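Local coordinates for acyl-CoA dehydrogenase (Geobacillus kaustophilus, PDB 2PG0) that oxidises acyl-CoA thioesters with bound FAD, introducing a double bond between the alpha and beta carbons of the acyl chain, at the interface of chains A and B. Coordinates in Å, arbitrary orientation; residue numbers count along the deposited sequence, not the author numbering. Chains: chain A/B, Acyl-CoA dehydrogenase.

Contact 1: the interface of chains A and B. Residues chain A 334, 366-367, 371-373; chain B 341-342, 345.
B:Gln342 reaches across the subunit boundary into a notch formed by A:Ala366, A:Ile367 and A:Glu373. It begins the Gln-x-x-Gly-Gly segment typical of acyl-CoA dehydrogenases, at the C-terminal end of helix 319-343. B:Gln342 and A:Glu373 are both FAD-binding residues, and the two subunits probably build the FAD site together, as is usual in the family. From CB, the chain leaves with CG anti to the backbone N (chi1 -173°), which carries it off the helix toward chain A. CG of B:Gln342 then passes 3.4 Å from A:Glu373 OE2, a carboxylate oxygen, as the two side chains approach from opposite directions. A bend at chi2 turns the amide across the notch, and carbon CD of B:Gln342 lies 4.0 Å from A:Ile367 CG1. B:Gln342 OE1, the amide oxygen, rests against the methyl of A:Ala366 and lies 2.7 Å from a bridging water. The same water is 3.0 Å from the side-chain amine nitrogen NZ of A:Lys334, whose long, bent chain suits a reach from the same helix, 319-343, of the other subunit. At the other corner of the amide, NE2 donates twice. The bond from B:Gln342 NE2 to A:Glu373 OE1 (2.8 Å) lies in the amide plane and uses the syn lone pair, although carboxylate and amide planes are turned 37° apart. The second runs from B:Gln342 NE2 to A:Ala366 O (3.1 Å), with the nitrogen 58° above that carbonyl plane. Glutamine suits the place because one flat group presents both an acceptor and a two-hydrogen donor, and these bonds fix its rotation. A leucine here would probably fill part of the notch but leave A:Glu373 OE1 and the A:Ala366 carbonyl without their shared donor and the water without its amide partner. Alongside, A:Ile367 covers B:Gly345: branch CG2 lies over the glycine backbone, while CD1 of A:Ile367 reaches 3.3 Å from B:Gly345 O. Lacking a side chain, B:Gly345 tolerates its positive phi and lets the isoleucine come down onto the peptide.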
ATOM      1  N   LYS A 334     -13.194  -2.397   1.949  1.00 12.07           N
ATOM      2  CA  LYS A 334     -12.644  -1.868   3.200  1.00 12.01           C
ATOM      3  C   LYS A 334     -11.842  -0.590   2.961  1.00 11.58           C
ATOM      4  O   LYS A 334     -11.964   0.368   3.719  1.00 11.12           O
ATOM      5  CB  LYS A 334     -11.804  -2.935   3.918  1.00 12.27           C
ATOM      6  CG  LYS A 334     -12.650  -3.975   4.655  1.00 12.11           C
ATOM      7  CD  LYS A 334     -11.857  -5.253   4.983  1.00 12.81           C
ATOM      8  CE  LYS A 334     -10.723  -5.010   5.958  1.00 15.63           C
ATOM      9  NZ  LYS A 334      -9.857  -6.245   6.073  1.00 15.12           N
ATOM     10  N   ALA A 366     -14.420  -9.552   5.207  1.00 13.17           N
ATOM     11  CA  ALA A 366     -13.085 -10.146   5.040  1.00 13.60           C
ATOM     12  C   ALA A 366     -12.897 -11.383   5.926  1.00 14.13           C
ATOM     13  O   ALA A 366     -11.908 -12.118   5.801  1.00 13.96           O
ATOM     14  CB  ALA A 366     -12.015  -9.097   5.351  1.00 13.66           C
ATOM     15  N   ILE A 367     -13.863 -11.615   6.806  1.00 14.59           N
ATOM     16  CA  ILE A 367     -13.780 -12.672   7.811  1.00 15.68           C
ATOM     17  C   ILE A 367     -14.733 -13.824   7.504  1.00 16.26           C
ATOM     18  O   ILE A 367     -14.307 -14.981   7.462  1.00 16.65           O
ATOM     19  CB  ILE A 367     -14.004 -12.106   9.240  1.00 15.51           C
ATOM     20  CG1 ILE A 367     -12.868 -11.142   9.606  1.00 15.70           C
ATOM     21  CG2 ILE A 367     -14.081 -13.230  10.286  1.00 15.92           C
ATOM     22  CD1 ILE A 367     -13.156 -10.259  10.825  1.00 16.00           C
ATOM     23  N   THR A 371     -12.121 -16.701   5.882  1.00 14.18           N
ATOM     24  CA  THR A 371     -11.283 -15.506   5.981  1.00 13.18           C
ATOM     25  C   THR A 371     -10.503 -15.291   4.689  1.00 12.55           C
ATOM     26  O   THR A 371     -10.303 -16.223   3.904  1.00 12.44           O
ATOM     27  CB  THR A 371     -10.249 -15.598   7.116  1.00 13.41           C
ATOM     28  OG1 THR A 371      -9.331 -16.662   6.826  1.00 12.67           O
ATOM     29  CG2 THR A 371     -10.921 -15.833   8.456  1.00 13.64           C
ATOM     30  N   ASN A 372     -10.049 -14.061   4.479  1.00 11.86           N
ATOM     31  CA  ASN A 372      -9.276 -13.745   3.278  1.00 11.51           C
ATOM     32  C   ASN A 372      -7.939 -14.500   3.257  1.00 11.47           C
ATOM     33  O   ASN A 372      -7.403 -14.804   2.182  1.00 11.29           O
ATOM     34  CB  ASN A 372      -9.132 -12.223   3.117  1.00 11.39           C
ATOM     35  CG  ASN A 372     -10.435 -11.564   2.676  1.00 11.68           C
ATOM     36  OD1 ASN A 372     -11.438 -12.248   2.430  1.00 11.89           O
ATOM     37  ND2 ASN A 372     -10.419 -10.239   2.537  1.00 10.11           N
ATOM     38  N   GLU A 373      -7.438 -14.850   4.446  1.00 11.25           N
ATOM     39  CA  GLU A 373      -6.248 -15.705   4.563  1.00 11.88           C
ATOM     40  C   GLU A 373      -6.559 -17.099   4.022  1.00 11.79           C
ATOM     41  O   GLU A 373      -5.723 -17.706   3.341  1.00 11.64           O
ATOM     42  CB  GLU A 373      -5.764 -15.800   6.013  1.00 11.67           C
ATOM     43  CG  GLU A 373      -5.196 -14.497   6.589  1.00 14.15           C
ATOM     44  CD  GLU A 373      -6.251 -13.438   6.922  1.00 18.27           C
ATOM     45  OE1 GLU A 373      -7.427 -13.777   7.225  1.00 16.19           O
ATOM     46  OE2 GLU A 373      -5.887 -12.240   6.876  1.00 20.82           O
TER
ATOM     47  N   MET B 341      -8.328  -6.422  13.925  1.00 12.25           N
ATOM     48  CA  MET B 341      -9.657  -7.027  13.750  1.00 12.77           C
ATOM     49  C   MET B 341      -9.537  -8.320  12.938  1.00 12.60           C
ATOM     50  O   MET B 341     -10.032  -9.362  13.357  1.00 12.85           O
ATOM     51  CB  MET B 341     -10.684  -6.076  13.100  1.00 12.60           C
ATOM     52  CG  MET B 341     -12.132  -6.680  13.028  1.00 13.07           C
ATOM     53  SD  MET B 341     -13.212  -5.619  12.026  1.00 14.13           S
ATOM     54  CE  MET B 341     -13.718  -4.528  13.355  1.00 14.63           C
ATOM     55  N   GLN B 342      -8.865  -8.251  11.793  1.00 12.60           N
ATOM     56  CA  GLN B 342      -8.727  -9.415  10.908  1.00 12.71           C
ATOM     57  C   GLN B 342      -8.114 -10.636  11.595  1.00 12.60           C
ATOM     58  O   GLN B 342      -8.607 -11.756  11.447  1.00 12.35           O
ATOM     59  CB  GLN B 342      -7.920  -9.057   9.661  1.00 12.96           C
ATOM     60  CG  GLN B 342      -7.872 -10.159   8.597  1.00 13.86           C
ATOM     61  CD  GLN B 342      -9.238 -10.498   8.015  1.00 15.09           C
ATOM     62  OE1 GLN B 342     -10.167  -9.688   8.059  1.00 14.61           O
ATOM     63  NE2 GLN B 342      -9.369 -11.713   7.475  1.00 14.47           N
ATOM     64  N   GLY B 345     -10.208 -12.872  13.809  1.00 11.86           N
ATOM     65  CA  GLY B 345     -11.334 -13.545  13.136  1.00 12.31           C
ATOM     66  C   GLY B 345     -12.660 -12.932  13.559  1.00 12.37           C
ATOM     67  O   GLY B 345     -12.744 -11.733  13.804  1.00 13.04           O
TER
HETATM   68  O   HOH W   1     -11.421  -7.360   8.418  1.00 18.51           O

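Contact 2: the interface of chains A and B. Residues chain A 349-350; chain B 207-210, 360, 363-364.
The phenol ring of A:Tyr349 is inserted between B:Val208 and B:Val364, one valine against each face. CB of B:Val364 stands over the middle of one face, 3.5 Å from the ring centroid, its side chain crossing the tyrosine at about a right angle. On the opposite face, B:Val208 is shifted toward the rim, with its CB 3.5 Å from A:Tyr349 CE1. Beta-branched valines suit both positions, since their compact, stiff groups press on a flat ring without needing a long chain to be ordered. CG lies anti to the backbone N of A:Tyr349 (chi1 -157°), which points the ring into chain B and takes its hydroxyl to the end of helix 354-361. There A:Tyr349 OH donates a 2.7 Å hydrogen bond to the carbonyl O of B:Arg360, which lies at the ring's edge and in its plane. Tyrosine therefore meets two needs, an apolar plate for the valines and a donor for the helix-terminal carbonyl. The backbone joins in as well: B:Val208 N donates to A:Tyr349 O at 2.9 Å, and A:Met350 pairs with B:Lys207 in an antiparallel beta bridge. Next to it, methyl CE of A:Met350 lies 3.6 Å from B:Lys207 CG, the two chains running side by side in the same direction, and the aliphatic part of the lysine gives the methionine an apolar surface while its tip is bonded to B:Leu210 O. Behind this shell, the loop of B:Val208 is held from within chain B. B:Arg360 NH1 donates to B:Val208 O at 3.0 Å, on a lone pair in the carbonyl plane, while the side-chain amine nitrogen NZ of B:Lys207 donates to B:Leu210 O at 2.8 Å. The arginine thus contributes at both ends, its backbone carbonyl receiving the phenol and its guanidinium steadying the valine loop. Locking A:Tyr349 into this slot probably fastens the two subunits together and may steady 3-10 helix 345-349, which carries the Gly-Gly pair.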
ATOM      1  N   TYR A 349     -17.666  10.358  11.046  1.00 11.35           N
ATOM      2  CA  TYR A 349     -17.606   9.690  12.356  1.00 11.41           C
ATOM      3  C   TYR A 349     -18.928   9.814  13.133  1.00 11.80           C
ATOM      4  O   TYR A 349     -19.067   9.272  14.236  1.00 11.52           O
ATOM      5  CB  TYR A 349     -16.444  10.262  13.167  1.00 11.17           C
ATOM      6  CG  TYR A 349     -15.920   9.343  14.252  1.00 11.33           C
ATOM      7  CD1 TYR A 349     -15.279   8.133  13.925  1.00 12.16           C
ATOM      8  CD2 TYR A 349     -16.047   9.683  15.601  1.00 11.54           C
ATOM      9  CE1 TYR A 349     -14.792   7.287  14.919  1.00 10.36           C
ATOM     10  CE2 TYR A 349     -15.555   8.848  16.600  1.00 11.20           C
ATOM     11  CZ  TYR A 349     -14.931   7.652  16.245  1.00 10.82           C
ATOM     12  OH  TYR A 349     -14.452   6.821  17.222  1.00 11.83           O
ATOM     13  N   MET A 350     -19.891  10.518  12.537  1.00 11.99           N
ATOM     14  CA  MET A 350     -21.200  10.761  13.148  1.00 12.58           C
ATOM     15  C   MET A 350     -22.229   9.740  12.670  1.00 13.16           C
ATOM     16  O   MET A 350     -22.417   9.558  11.470  1.00 13.29           O
ATOM     17  CB  MET A 350     -21.687  12.183  12.810  1.00 12.61           C
ATOM     18  CG  MET A 350     -20.818  13.347  13.340  1.00 12.77           C
ATOM     19  SD  MET A 350     -20.618  13.416  15.148  1.00  8.16           S
ATOM     20  CE  MET A 350     -18.888  12.914  15.288  1.00 13.80           C
TER
ATOM     21  N   LYS B 207     -21.679   8.935  18.008  1.00 15.95           N
ATOM     22  CA  LYS B 207     -20.460   8.762  17.206  1.00 14.78           C
ATOM     23  C   LYS B 207     -20.137   7.282  16.963  1.00 14.09           C
ATOM     24  O   LYS B 207     -20.654   6.398  17.653  1.00 14.17           O
ATOM     25  CB  LYS B 207     -19.260   9.447  17.881  1.00 14.90           C
ATOM     26  CG  LYS B 207     -19.471  10.919  18.288  1.00 14.87           C
ATOM     27  CD  LYS B 207     -18.316  11.448  19.148  1.00 15.78           C
ATOM     28  CE  LYS B 207     -18.345  10.784  20.548  1.00 19.55           C
ATOM     29  NZ  LYS B 207     -17.278  11.302  21.433  1.00 25.94           N
ATOM     30  N   VAL B 208     -19.278   7.017  15.985  1.00 13.04           N
ATOM     31  CA  VAL B 208     -18.818   5.645  15.705  1.00 12.57           C
ATOM     32  C   VAL B 208     -18.109   5.043  16.925  1.00 12.12           C
ATOM     33  O   VAL B 208     -18.248   3.857  17.213  1.00 11.53           O
ATOM     34  CB  VAL B 208     -17.888   5.616  14.463  1.00 12.64           C
ATOM     35  CG1 VAL B 208     -17.141   4.283  14.340  1.00 12.86           C
ATOM     36  CG2 VAL B 208     -18.692   5.915  13.189  1.00 12.67           C
ATOM     37  N   GLY B 209     -17.350   5.873  17.629  1.00 12.07           N
ATOM     38  CA  GLY B 209     -16.666   5.452  18.853  1.00 12.18           C
ATOM     39  C   GLY B 209     -16.497   6.633  19.784  1.00 12.42           C
ATOM     40  O   GLY B 209     -17.238   7.618  19.683  1.00 12.62           O
ATOM     41  N   LEU B 210     -15.512   6.544  20.678  1.00 12.27           N
ATOM     42  CA  LEU B 210     -15.330   7.518  21.768  1.00 12.76           C
ATOM     43  C   LEU B 210     -16.662   7.714  22.493  1.00 12.98           C
ATOM     44  O   LEU B 210     -17.084   8.837  22.780  1.00 12.96           O
ATOM     45  CB  LEU B 210     -14.723   8.838  21.265  1.00 12.42           C
ATOM     46  CG  LEU B 210     -13.188   8.959  21.209  1.00 13.30           C
ATOM     47  CD1 LEU B 210     -12.570   7.921  20.284  1.00 13.27           C
ATOM     48  CD2 LEU B 210     -12.786  10.363  20.763  1.00 13.83           C
ATOM     49  N   ARG B 360     -13.090   0.904  16.644  1.00 10.77           N
ATOM     50  CA  ARG B 360     -14.046   2.007  16.414  1.00 11.05           C
ATOM     51  C   ARG B 360     -13.501   3.359  16.871  1.00 10.99           C
ATOM     52  O   ARG B 360     -13.855   4.396  16.310  1.00 10.69           O
ATOM     53  CB  ARG B 360     -15.383   1.737  17.103  1.00 10.75           C
ATOM     54  CG  ARG B 360     -16.221   0.607  16.484  1.00 10.83           C
ATOM     55  CD  ARG B 360     -17.614   0.544  17.091  1.00 11.63           C
ATOM     56  NE  ARG B 360     -17.579  -0.026  18.435  1.00 11.84           N
ATOM     57  CZ  ARG B 360     -17.576   0.684  19.559  1.00 12.57           C
ATOM     58  NH1 ARG B 360     -17.631   2.015  19.523  1.00 13.52           N
ATOM     59  NH2 ARG B 360     -17.526   0.056  20.725  1.00 12.75           N
ATOM     60  N   PRO B 363     -10.167   5.677  14.165  1.00 11.76           N
ATOM     61  CA  PRO B 363     -10.062   6.405  12.880  1.00 12.25           C
ATOM     62  C   PRO B 363     -10.271   7.918  12.968  1.00 12.69           C
ATOM     63  O   PRO B 363      -9.793   8.654  12.103  1.00 12.86           O
ATOM     64  CB  PRO B 363     -11.126   5.751  11.986  1.00 12.97           C
ATOM     65  CG  PRO B 363     -12.016   4.984  12.881  1.00 12.67           C
ATOM     66  CD  PRO B 363     -11.331   4.775  14.209  1.00 11.55           C
ATOM     67  N   VAL B 364     -10.965   8.370  14.004  1.00 12.72           N
ATOM     68  CA  VAL B 364     -11.202   9.802  14.196  1.00 13.26           C
ATOM     69  C   VAL B 364      -9.917  10.595  14.491  1.00 13.02           C
ATOM     70  O   VAL B 364      -9.879  11.820  14.294  1.00 13.18           O
ATOM     71  CB  VAL B 364     -12.273  10.035  15.287  1.00 13.83           C
ATOM     72  CG1 VAL B 364     -11.721   9.733  16.681  1.00 13.17           C
ATOM     73  CG2 VAL B 364     -12.832  11.452  15.197  1.00 13.90           C
TER

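The C-alpha centres of contact 1 and contact 2 lie about 21 Å apart along the same two-fold interface, and each has a twin with the chains exchanged. Contact 1 draws on the end of helix 319-343 and the start of 3-10 helix 345-349 in chain B, contact 2 on the end of that 3-10 helix and the next residue in chain A. In return, 3-10 helix 362-366 of the other subunit contributes to each. One short segment therefore supplies a polar hook at the FAD site and an aromatic plug against the partner, which may tie the order of the cofactor site to pairing of the subunits within the deposited tetramer, a common assembly in this family.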